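Local coordinates for protein pectate lyase (Bacillus, PDB 3VMV) that probably cleaves polygalacturonate (pectate) as a secreted, right-handed parallel beta-helix enzyme of polysaccharide lyase family 1, at residues G154-K159 with N170-H175; W176-V181 with S206-I211; I226-I231 with W267-P272. All coordinates share one frame; numbering follows the deposited sequence.

Contact 1 (G154-K159 with N170-H175)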
loop_
_atom_site.group_PDB
_atom_site.type_symbol
_atom_site.label_atom_id
_atom_site.label_comp_id
_atom_site.label_asym_id
_atom_site.label_seq_id
_atom_site.Cartn_x
_atom_site.Cartn_y
_atom_site.Cartn_z
ATOM N N GLY A 154 -9.077 2.314 5.203
ATOM C CA GLY A 154 -7.871 1.544 4.868
ATOM C C GLY A 154 -6.551 2.173 5.242
ATOM O O GLY A 154 -6.483 3.331 5.612
ATOM N N LEU A 155 -5.472 1.409 5.117
ATOM C CA LEU A 155 -4.180 2.022 5.198
ATOM C C LEU A 155 -3.662 2.326 3.816
ATOM O O LEU A 155 -3.462 3.494 3.499
ATOM C CB LEU A 155 -3.185 1.174 6.009
ATOM C CG LEU A 155 -3.537 1.157 7.513
ATOM C CD1 LEU A 155 -2.488 0.353 8.260
ATOM C CD2 LEU A 155 -3.655 2.576 8.110
ATOM N N VAL A 156 -3.451 1.319 2.980
ATOM C CA VAL A 156 -3.114 1.599 1.575
ATOM C C VAL A 156 -4.036 0.815 0.686
ATOM O O VAL A 156 -4.036 -0.438 0.719
ATOM C CB VAL A 156 -1.652 1.238 1.185
ATOM C CG1 VAL A 156 -1.459 1.361 -0.356
ATOM C CG2 VAL A 156 -0.654 2.155 1.937
ATOM N N ASP A 157 -4.907 1.525 -0.052
ATOM C CA ASP A 157 -5.904 0.882 -0.903
ATOM C C ASP A 157 -5.666 1.251 -2.343
ATOM O O ASP A 157 -5.357 2.404 -2.652
ATOM C CB ASP A 157 -7.342 1.298 -0.551
ATOM C CG ASP A 157 -7.825 0.760 0.791
ATOM O OD1 ASP A 157 -7.217 -0.156 1.366
ATOM O OD2 ASP A 157 -8.869 1.285 1.299
ATOM N N MET A 158 -5.835 0.273 -3.232
ATOM C CA MET A 158 -5.680 0.487 -4.674
ATOM C C MET A 158 -6.952 0.076 -5.367
ATOM O O MET A 158 -7.508 -1.001 -5.075
ATOM C CB MET A 158 -4.489 -0.358 -5.180
ATOM C CG MET A 158 -3.195 0.043 -4.421
ATOM S SD MET A 158 -1.958 -1.153 -4.875
ATOM C CE MET A 158 -0.766 -0.771 -3.558
ATOM N N LYS A 159 -7.405 0.920 -6.285
ATOM C CA LYS A 159 -8.703 0.735 -6.929
ATOM C C LYS A 159 -8.669 1.218 -8.365
ATOM O O LYS A 159 -7.777 1.995 -8.765
ATOM C CB LYS A 159 -9.778 1.589 -6.204
ATOM C CG LYS A 159 -9.900 1.330 -4.702
ATOM C CD LYS A 159 -10.940 2.280 -4.046
ATOM C CE LYS A 159 -10.992 2.075 -2.522
ATOM N NZ LYS A 159 -11.924 3.072 -1.881
ATOM N N ASN A 170 7.691 -0.437 4.282
ATOM C CA ASN A 170 6.801 0.332 5.138
ATOM C C ASN A 170 6.444 -0.438 6.372
ATOM O O ASN A 170 6.586 -1.666 6.411
ATOM C CB ASN A 170 5.477 0.619 4.404
ATOM C CG ASN A 170 5.678 1.332 3.073
ATOM O OD1 ASN A 170 5.960 2.531 3.049
ATOM N ND2 ASN A 170 5.453 0.612 1.953
ATOM N N LYS A 171 5.949 0.257 7.384
ATOM C CA LYS A 171 5.314 -0.444 8.519
ATOM C C LYS A 171 3.819 -0.175 8.437
ATOM O O LYS A 171 3.410 0.958 8.200
ATOM C CB LYS A 171 5.831 0.080 9.842
ATOM C CG LYS A 171 7.346 -0.156 10.034
ATOM C CD LYS A 171 7.757 0.273 11.456
ATOM C CE LYS A 171 9.238 -0.072 11.710
ATOM N NZ LYS A 171 9.597 0.270 13.128
ATOM N N PHE A 172 3.025 -1.246 8.555
ATOM C CA PHE A 172 1.560 -1.161 8.647
ATOM C C PHE A 172 1.234 -1.796 10.001
ATOM O O PHE A 172 1.504 -2.983 10.213
ATOM C CB PHE A 172 0.914 -2.058 7.579
ATOM C CG PHE A 172 1.073 -1.584 6.160
ATOM C CD1 PHE A 172 0.022 -0.901 5.535
ATOM C CD2 PHE A 172 2.257 -1.808 5.445
ATOM C CE1 PHE A 172 0.107 -0.469 4.221
ATOM C CE2 PHE A 172 2.357 -1.388 4.129
ATOM C CZ PHE A 172 1.280 -0.686 3.511
ATOM N N GLU A 173 0.646 -1.050 10.935
ATOM C CA GLU A 173 0.463 -1.568 12.268
ATOM C C GLU A 173 -0.835 -1.077 12.844
ATOM O O GLU A 173 -1.340 -0.023 12.474
ATOM C CB GLU A 173 1.584 -1.088 13.184
ATOM C CG GLU A 173 2.993 -1.427 12.687
ATOM C CD GLU A 173 4.068 -1.234 13.767
ATOM O OE1 GLU A 173 4.964 -0.380 13.579
ATOM O OE2 GLU A 173 4.042 -1.949 14.808
ATOM N N ASN A 174 -1.348 -1.853 13.783
ATOM C CA ASN A 174 -2.435 -1.402 14.662
ATOM C C ASN A 174 -3.626 -0.912 13.883
ATOM O O ASN A 174 -3.983 0.281 13.956
ATOM C CB ASN A 174 -1.941 -0.313 15.640
ATOM C CG ASN A 174 -0.681 -0.736 16.387
ATOM O OD1 ASN A 174 -0.500 -1.896 16.708
ATOM N ND2 ASN A 174 0.179 0.235 16.695
ATOM N N HIS A 175 -4.248 -1.822 13.155
ATOM C CA HIS A 175 -5.313 -1.401 12.250
ATOM C C HIS A 175 -6.208 -2.586 11.940
ATOM O O HIS A 175 -5.772 -3.714 11.951
ATOM C CB HIS A 175 -4.663 -0.890 10.963
ATOM C CG HIS A 175 -5.591 -0.122 10.085
ATOM N ND1 HIS A 175 -6.257 -0.666 9.011
ATOM C CD2 HIS A 175 -5.949 1.182 10.135
ATOM C CE1 HIS A 175 -6.992 0.277 8.440
ATOM N NE2 HIS A 175 -6.845 1.394 9.127
HETATM O O HOH W 1 -7.235 4.681 8.066
#
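L155 presses its branched end onto the imidazole of H175 while its CB touches the phenyl ring of F172, so one leucine bridges two flat groups of the facing segment. Over the imidazole the contact is a CH-pi interaction: CG of L155 stands 3.4 Å from the centroid of the H175 ring, and its direction is only 5° from the ring normal. Methyl CD2 of L155 lies over the same face, 3.4 Å from CD2 of H175, while CD1 packs by CG and CB of H175, where the ring joins its chain. The first torsion of H175 sets CG anti to the backbone N (chi1 -166°), which carries the root of the ring toward L155.

Purely apolar contacts are made at the rim of F172. CB of L155 is 3.8 Å from CD1 of F172, and CG2 of V156 lies 3.6 Å from its CE1. Both carbons meet the ring near its plane, and the valine crosses the phenylalanine at about a right angle. In the interior of the parallel beta-helix F172 also meets the rings of F139 and F201, which belong to other strands.

Polar links are sparse. No direct hydrogen bond joins the segments; a water donates to O of G154 at 2.9 Å and has a weak link to NE2 of H175. Glycine suits position 154 because a CB there would fall 2.3 Å from OD2 of D157.

The chemistry is thus that of a hydrophobic seam between two sides of the beta-helix: branched aliphatic residues cover the face of one ring and border the edge of the other, and the imidazole gives a face to carbon and at most a weak link to water, which is consistent with a place at the border of the apolar core.

Contact 2 (W176-V181 with S206-I211). With SO4 (sulfate ion), chain C.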
loop_
_atom_site.group_PDB
_atom_site.type_symbol
_atom_site.label_atom_id
_atom_site.label_comp_id
_atom_site.label_asym_id
_atom_site.label_seq_id
_atom_site.Cartn_x
_atom_site.Cartn_y
_atom_site.Cartn_z
ATOM N N TRP A 176 -7.465 -2.328 11.595
ATOM C CA TRP A 176 -8.367 -3.380 11.219
ATOM C C TRP A 176 -8.253 -3.745 9.719
ATOM O O TRP A 176 -7.743 -4.827 9.419
ATOM C CB TRP A 176 -9.819 -2.986 11.531
ATOM C CG TRP A 176 -10.199 -2.967 12.994
ATOM C CD1 TRP A 176 -10.016 -1.944 13.893
ATOM C CD2 TRP A 176 -10.906 -3.982 13.691
ATOM N NE1 TRP A 176 -10.553 -2.288 15.116
ATOM C CE2 TRP A 176 -11.100 -3.536 15.020
ATOM C CE3 TRP A 176 -11.373 -5.255 13.327
ATOM C CZ2 TRP A 176 -11.757 -4.312 15.985
ATOM C CZ3 TRP A 176 -12.037 -6.021 14.281
ATOM C CH2 TRP A 176 -12.230 -5.529 15.596
ATOM N N LYS A 177 -8.699 -2.861 8.811
ATOM C CA LYS A 177 -8.832 -3.202 7.381
ATOM C C LYS A 177 -7.624 -2.681 6.605
ATOM O O LYS A 177 -7.608 -1.547 6.111
ATOM C CB LYS A 177 -10.133 -2.637 6.792
ATOM C CG LYS A 177 -11.384 -2.988 7.590
ATOM C CD LYS A 177 -12.647 -2.327 6.948
ATOM C CE LYS A 177 -12.599 -0.799 7.006
ATOM N NZ LYS A 177 -13.903 -0.277 6.428
ATOM N N THR A 178 -6.584 -3.504 6.504
ATOM C CA THR A 178 -5.260 -2.939 6.181
ATOM C C THR A 178 -5.082 -2.443 4.734
ATOM O O THR A 178 -4.763 -1.262 4.533
ATOM C CB THR A 178 -4.156 -3.933 6.546
ATOM O OG1 THR A 178 -4.430 -4.509 7.835
ATOM C CG2 THR A 178 -2.788 -3.242 6.661
ATOM N N MET A 179 -5.289 -3.316 3.746
ATOM C CA MET A 179 -4.981 -2.988 2.355
ATOM C C MET A 179 -5.950 -3.642 1.413
ATOM O O MET A 179 -6.233 -4.849 1.517
ATOM C CB MET A 179 -3.601 -3.526 1.989
ATOM C CG MET A 179 -2.489 -2.884 2.759
ATOM S SD MET A 179 -0.843 -3.425 2.222
ATOM C CE MET A 179 -0.927 -5.205 2.429
ATOM N N LEU A 180 -6.467 -2.870 0.456
ATOM C CA LEU A 180 -7.350 -3.405 -0.581
ATOM C C LEU A 180 -6.643 -3.325 -1.941
ATOM O O LEU A 180 -5.897 -2.345 -2.215
ATOM C CB LEU A 180 -8.619 -2.521 -0.606
ATOM C CG LEU A 180 -10.009 -2.795 -1.109
ATOM C CD1 LEU A 180 -10.610 -3.964 -0.334
ATOM C CD2 LEU A 180 -10.852 -1.527 -0.947
ATOM N N VAL A 181 -6.861 -4.334 -2.787
ATOM C CA VAL A 181 -6.457 -4.243 -4.176
ATOM C C VAL A 181 -7.677 -4.636 -4.960
ATOM O O VAL A 181 -7.922 -5.829 -5.186
ATOM C CB VAL A 181 -5.255 -5.171 -4.482
ATOM C CG1 VAL A 181 -4.879 -5.106 -5.972
ATOM C CG2 VAL A 181 -4.061 -4.807 -3.609
ATOM N N SER A 206 -7.222 -7.810 9.351
ATOM C CA SER A 206 -7.485 -8.456 8.037
ATOM C C SER A 206 -7.007 -7.620 6.874
ATOM O O SER A 206 -6.476 -6.533 7.058
ATOM C CB SER A 206 -8.988 -8.736 7.852
ATOM O OG SER A 206 -9.690 -7.516 7.635
ATOM N N ARG A 207 -7.183 -8.161 5.671
ATOM C CA ARG A 207 -6.855 -7.486 4.406
ATOM C C ARG A 207 -5.376 -7.199 4.285
ATOM O O ARG A 207 -4.950 -6.033 4.281
ATOM C CB ARG A 207 -7.610 -6.172 4.216
ATOM C CG ARG A 207 -9.134 -6.254 4.267
ATOM C CD ARG A 207 -9.638 -4.926 3.710
ATOM N NE ARG A 207 -11.108 -4.856 3.704
ATOM C CZ ARG A 207 -11.778 -3.740 3.407
ATOM N NH1 ARG A 207 -11.131 -2.607 3.168
ATOM N NH2 ARG A 207 -13.118 -3.769 3.408
ATOM N N VAL A 208 -4.576 -8.259 4.200
ATOM C CA VAL A 208 -3.115 -8.079 4.115
ATOM C C VAL A 208 -2.463 -8.733 2.897
ATOM O O VAL A 208 -1.549 -9.576 3.037
ATOM C CB VAL A 208 -2.401 -8.501 5.437
ATOM C CG1 VAL A 208 -1.065 -7.794 5.570
ATOM C CG2 VAL A 208 -3.272 -8.146 6.650
ATOM N N PRO A 209 -2.895 -8.349 1.677
ATOM C CA PRO A 209 -4.017 -7.483 1.289
ATOM C C PRO A 209 -5.279 -8.323 0.992
ATOM O O PRO A 209 -5.212 -9.566 0.858
ATOM C CB PRO A 209 -3.528 -6.851 -0.027
ATOM C CG PRO A 209 -2.257 -7.671 -0.447
ATOM C CD PRO A 209 -2.169 -8.829 0.497
ATOM N N LEU A 210 -6.408 -7.632 0.833
ATOM C CA LEU A 210 -7.584 -8.166 0.153
ATOM C C LEU A 210 -7.324 -7.946 -1.337
ATOM O O LEU A 210 -7.175 -6.798 -1.765
ATOM C CB LEU A 210 -8.858 -7.429 0.604
ATOM C CG LEU A 210 -10.200 -7.982 0.137
ATOM C CD1 LEU A 210 -11.311 -7.210 0.855
ATOM C CD2 LEU A 210 -10.399 -7.902 -1.406
ATOM N N ILE A 211 -7.167 -9.040 -2.097
ATOM C CA ILE A 211 -6.816 -8.901 -3.510
ATOM C C ILE A 211 -7.938 -9.436 -4.360
ATOM O O ILE A 211 -8.249 -10.620 -4.293
ATOM C CB ILE A 211 -5.498 -9.666 -3.876
ATOM C CG1 ILE A 211 -4.357 -9.289 -2.936
ATOM C CG2 ILE A 211 -5.086 -9.369 -5.342
ATOM C CD1 ILE A 211 -3.171 -10.240 -3.064
HETATM S S SO4 C . -15.210 -7.848 2.285
HETATM O O1 SO4 C . -15.776 -8.137 0.944
HETATM O O2 SO4 C . -14.662 -6.489 2.282
HETATM O O3 SO4 C . -16.263 -7.984 3.291
HETATM O O4 SO4 C . -14.107 -8.776 2.593
HETATM O O HOH W 2 -8.335 -1.791 3.245
HETATM O O HOH W 3 -14.269 -0.989 3.579
#
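K177 and L180 form a slot into which the guanidinium of R207 slides. CD of K177 lies 3.8 Å above the guanidinium plane of R207, toward the rim, and CD1 of L180 covers the opposite face. The arginine chain, extended from CG to NE, runs beside both neighbours in the same direction, and a water in the guanidinium plane joins NH1 to O of K177. Arginine suits the slot because its long chain ends in a flat, charged guanidinium with two faces to be covered and N-H groups for water. Next along, CD1 of L180 meets CD1 of L210 at 3.5 Å, side by side.

These segments carry neighbouring strands of a parallel sheet of the beta-helix: K177 pairs with S206 and L180 with L210. The register slips by one residue between them, at R207-P209, where V208 meets P209 through a cis peptide; R207, P209 and R212 fit the RxPxxR signature of family 1 lyases. Here O of S206 takes two donors from T178, its N at 3.1 Å and its OG1 at 3.0 Å, while N of M179 binds O of R207.

On the other side, M179 bends at chi3 (-57°) and lays CE near P209 and 4.1 Å from CG1 of V208. CB of P209 nests against CB of M179 and CG2 of V181. Beyond the slot, NH2 of R207 reaches a sulfate weakly, and R234 holds the same ion.

Contact 3 (I226-I231 with W267-P272)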
loop_
_atom_site.group_PDB
_atom_site.type_symbol
_atom_site.label_atom_id
_atom_site.label_comp_id
_atom_site.label_asym_id
_atom_site.label_seq_id
_atom_site.Cartn_x
_atom_site.Cartn_y
_atom_site.Cartn_z
ATOM N N ILE A 226 -1.455 -11.193 13.299
ATOM C CA ILE A 226 -2.590 -10.840 12.445
ATOM C C ILE A 226 -3.768 -11.659 12.944
ATOM O O ILE A 226 -3.741 -12.900 12.927
ATOM C CB ILE A 226 -2.244 -11.040 10.971
ATOM C CG1 ILE A 226 -1.134 -10.024 10.583
ATOM C CG2 ILE A 226 -3.518 -10.806 10.074
ATOM C CD1 ILE A 226 -0.559 -10.173 9.174
ATOM N N ASN A 227 -4.813 -10.951 13.391
ATOM C CA ASN A 227 -5.854 -11.586 14.187
ATOM C C ASN A 227 -6.773 -12.512 13.415
ATOM O O ASN A 227 -7.084 -13.606 13.893
ATOM C CB ASN A 227 -6.668 -10.475 14.896
ATOM C CG ASN A 227 -7.697 -11.043 15.819
ATOM O OD1 ASN A 227 -7.360 -11.742 16.765
ATOM N ND2 ASN A 227 -8.959 -10.772 15.543
ATOM N N ASP A 228 -7.241 -12.061 12.252
ATOM C CA ASP A 228 -8.213 -12.867 11.524
ATOM C C ASP A 228 -7.591 -13.580 10.315
ATOM O O ASP A 228 -7.455 -14.812 10.326
ATOM C CB ASP A 228 -9.451 -12.041 11.169
ATOM C CG ASP A 228 -10.698 -12.911 11.051
ATOM O OD1 ASP A 228 -11.056 -13.616 12.021
ATOM O OD2 ASP A 228 -11.327 -12.887 9.986
ATOM N N THR A 229 -7.253 -12.837 9.268
ATOM C CA THR A 229 -6.588 -13.418 8.092
ATOM C C THR A 229 -5.605 -12.410 7.500
ATOM O O THR A 229 -5.711 -11.197 7.713
ATOM C CB THR A 229 -7.584 -13.774 6.978
ATOM O OG1 THR A 229 -8.298 -12.614 6.584
ATOM C CG2 THR A 229 -8.625 -14.831 7.481
ATOM N N ALA A 230 -4.671 -12.912 6.684
ATOM C CA ALA A 230 -3.747 -12.009 6.012
ATOM C C ALA A 230 -4.030 -11.881 4.531
ATOM O O ALA A 230 -4.900 -11.102 4.131
ATOM C CB ALA A 230 -2.275 -12.471 6.260
ATOM N N ILE A 231 -3.357 -12.650 3.698
ATOM C CA ILE A 231 -3.555 -12.517 2.225
ATOM C C ILE A 231 -4.850 -13.193 1.767
ATOM O O ILE A 231 -5.040 -14.393 1.994
ATOM C CB ILE A 231 -2.383 -13.179 1.508
ATOM C CG1 ILE A 231 -1.054 -12.581 1.960
ATOM C CG2 ILE A 231 -2.544 -13.032 -0.031
ATOM C CD1 ILE A 231 0.148 -13.414 1.531
ATOM N N TRP A 267 -8.851 -17.886 0.608
ATOM C CA TRP A 267 -9.988 -17.168 0.048
ATOM C C TRP A 267 -10.986 -17.044 1.186
ATOM O O TRP A 267 -11.422 -18.070 1.713
ATOM C CB TRP A 267 -10.592 -17.991 -1.104
ATOM C CG TRP A 267 -11.905 -17.408 -1.599
ATOM C CD1 TRP A 267 -12.248 -16.078 -1.600
ATOM C CD2 TRP A 267 -13.020 -18.113 -2.165
ATOM N NE1 TRP A 267 -13.504 -15.922 -2.117
ATOM C CE2 TRP A 267 -13.997 -17.147 -2.484
ATOM C CE3 TRP A 267 -13.291 -19.455 -2.428
ATOM C CZ2 TRP A 267 -15.230 -17.490 -3.035
ATOM C CZ3 TRP A 267 -14.507 -19.794 -2.984
ATOM C CH2 TRP A 267 -15.460 -18.807 -3.290
ATOM N N PHE A 268 -11.315 -15.798 1.542
ATOM C CA PHE A 268 -12.136 -15.510 2.723
ATOM C C PHE A 268 -13.213 -14.468 2.435
ATOM O O PHE A 268 -13.050 -13.600 1.570
ATOM C CB PHE A 268 -11.243 -14.963 3.843
ATOM C CG PHE A 268 -10.001 -15.778 4.079
ATOM C CD1 PHE A 268 -10.093 -17.059 4.621
ATOM C CD2 PHE A 268 -8.762 -15.276 3.753
ATOM C CE1 PHE A 268 -8.922 -17.795 4.857
ATOM C CE2 PHE A 268 -7.597 -16.022 3.988
ATOM C CZ PHE A 268 -7.688 -17.269 4.522
ATOM N N TYR A 269 -14.315 -14.589 3.180
ATOM C CA TYR A 269 -15.304 -13.499 3.404
ATOM C C TYR A 269 -16.305 -13.271 2.278
ATOM O O TYR A 269 -17.473 -13.001 2.543
ATOM C CB TYR A 269 -14.652 -12.130 3.685
ATOM C CG TYR A 269 -13.595 -12.117 4.779
ATOM C CD1 TYR A 269 -13.775 -12.791 5.975
ATOM C CD2 TYR A 269 -12.432 -11.402 4.592
ATOM C CE1 TYR A 269 -12.790 -12.758 6.969
ATOM C CE2 TYR A 269 -11.433 -11.369 5.560
ATOM C CZ TYR A 269 -11.622 -12.037 6.747
ATOM O OH TYR A 269 -10.643 -11.971 7.727
ATOM N N GLY A 270 -15.868 -13.323 1.033
ATOM C CA GLY A 270 -16.770 -12.975 -0.049
ATOM C C GLY A 270 -16.155 -13.005 -1.432
ATOM O O GLY A 270 -15.053 -13.524 -1.611
ATOM N N SER A 271 -16.874 -12.410 -2.398
ATOM C CA SER A 271 -16.659 -12.578 -3.862
ATOM C C SER A 271 -17.159 -13.955 -4.326
ATOM O O SER A 271 -17.253 -14.888 -3.544
ATOM C CB SER A 271 -15.191 -12.370 -4.288
ATOM O OG SER A 271 -14.710 -11.058 -3.990
ATOM N N PRO A 272 -17.496 -14.056 -5.612
ATOM C CA PRO A 272 -18.162 -15.291 -6.031
ATOM C C PRO A 272 -17.222 -16.463 -6.258
ATOM O O PRO A 272 -17.697 -17.607 -6.306
ATOM C CB PRO A 272 -18.874 -14.895 -7.334
ATOM C CG PRO A 272 -18.276 -13.604 -7.760
ATOM C CD PRO A 272 -17.727 -12.926 -6.524
#
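Y269 reaches across to D228 and T229, ending with its hydroxyl between the two side chains. Its CB lies 3.6 Å from O4 of a bound sulfate, probably from the crystallisation liquor. Farther out the ring has CB of its own neighbour F268 over the centre of one face. At the ring edge CE1 of Y269 lies 3.4 Å from OD2 of D228; CE2 comes near OG1 of T229. At the tip, OH donates a short hydrogen bond of 2.5 Å to OD2 of D228. It uses the anti lone pair of that oxygen, with carboxylate and ring only 9° from coplanar, while OD1 of D228 forms a salt bridge with K262. OG1 of T229 stands 2.7 Å from OH of Y269. Tyrosine suits this place because its ring spans the distance and its oxygen meets two polar tips. A phenylalanine in its place would probably leave OD2 of D228 without this donor and OG1 of T229 without its hydroxyl partner.

T229 serves a second ring with its other branch. CG2 of T229, anti to the carbonyl carbon, sits over the F268 ring, 3.6 Å from its centroid, in a CH-pi contact. The rim of F268 approaches I231, CE2 being 3.6 Å from O of that residue.

The 226-231 segment turns from strand 222-226 into strand 231-234. The loop segment 267-272 comes just after strand 265-266, the parallel neighbour of 231-234. Y269 lies against N232 and R234 of strand 231-234 and S206 of strand 204-206.

The three contacts follow one another along the chain and along the beta-helix, each closing before the next opens. Contacts 1 and 2 have centres 7 Å apart and share neighbouring parallel strands, 156-158 and 177-181; N of L155 probably bonds to O of T178. Contact 2 lies about 8 Å, centre to centre, from contact 3, with V208 N probably bonded to A230 O. Contacts 1 and 3, about 15 Å apart by centres, do not touch. Neighbouring turns are thus tied to each other in order along the axis, which is how the solenoid holds together. Contacts 2 and 3 both come near the sulfate, on the side where R207 and R234 lie, while contact 1 stays in the core.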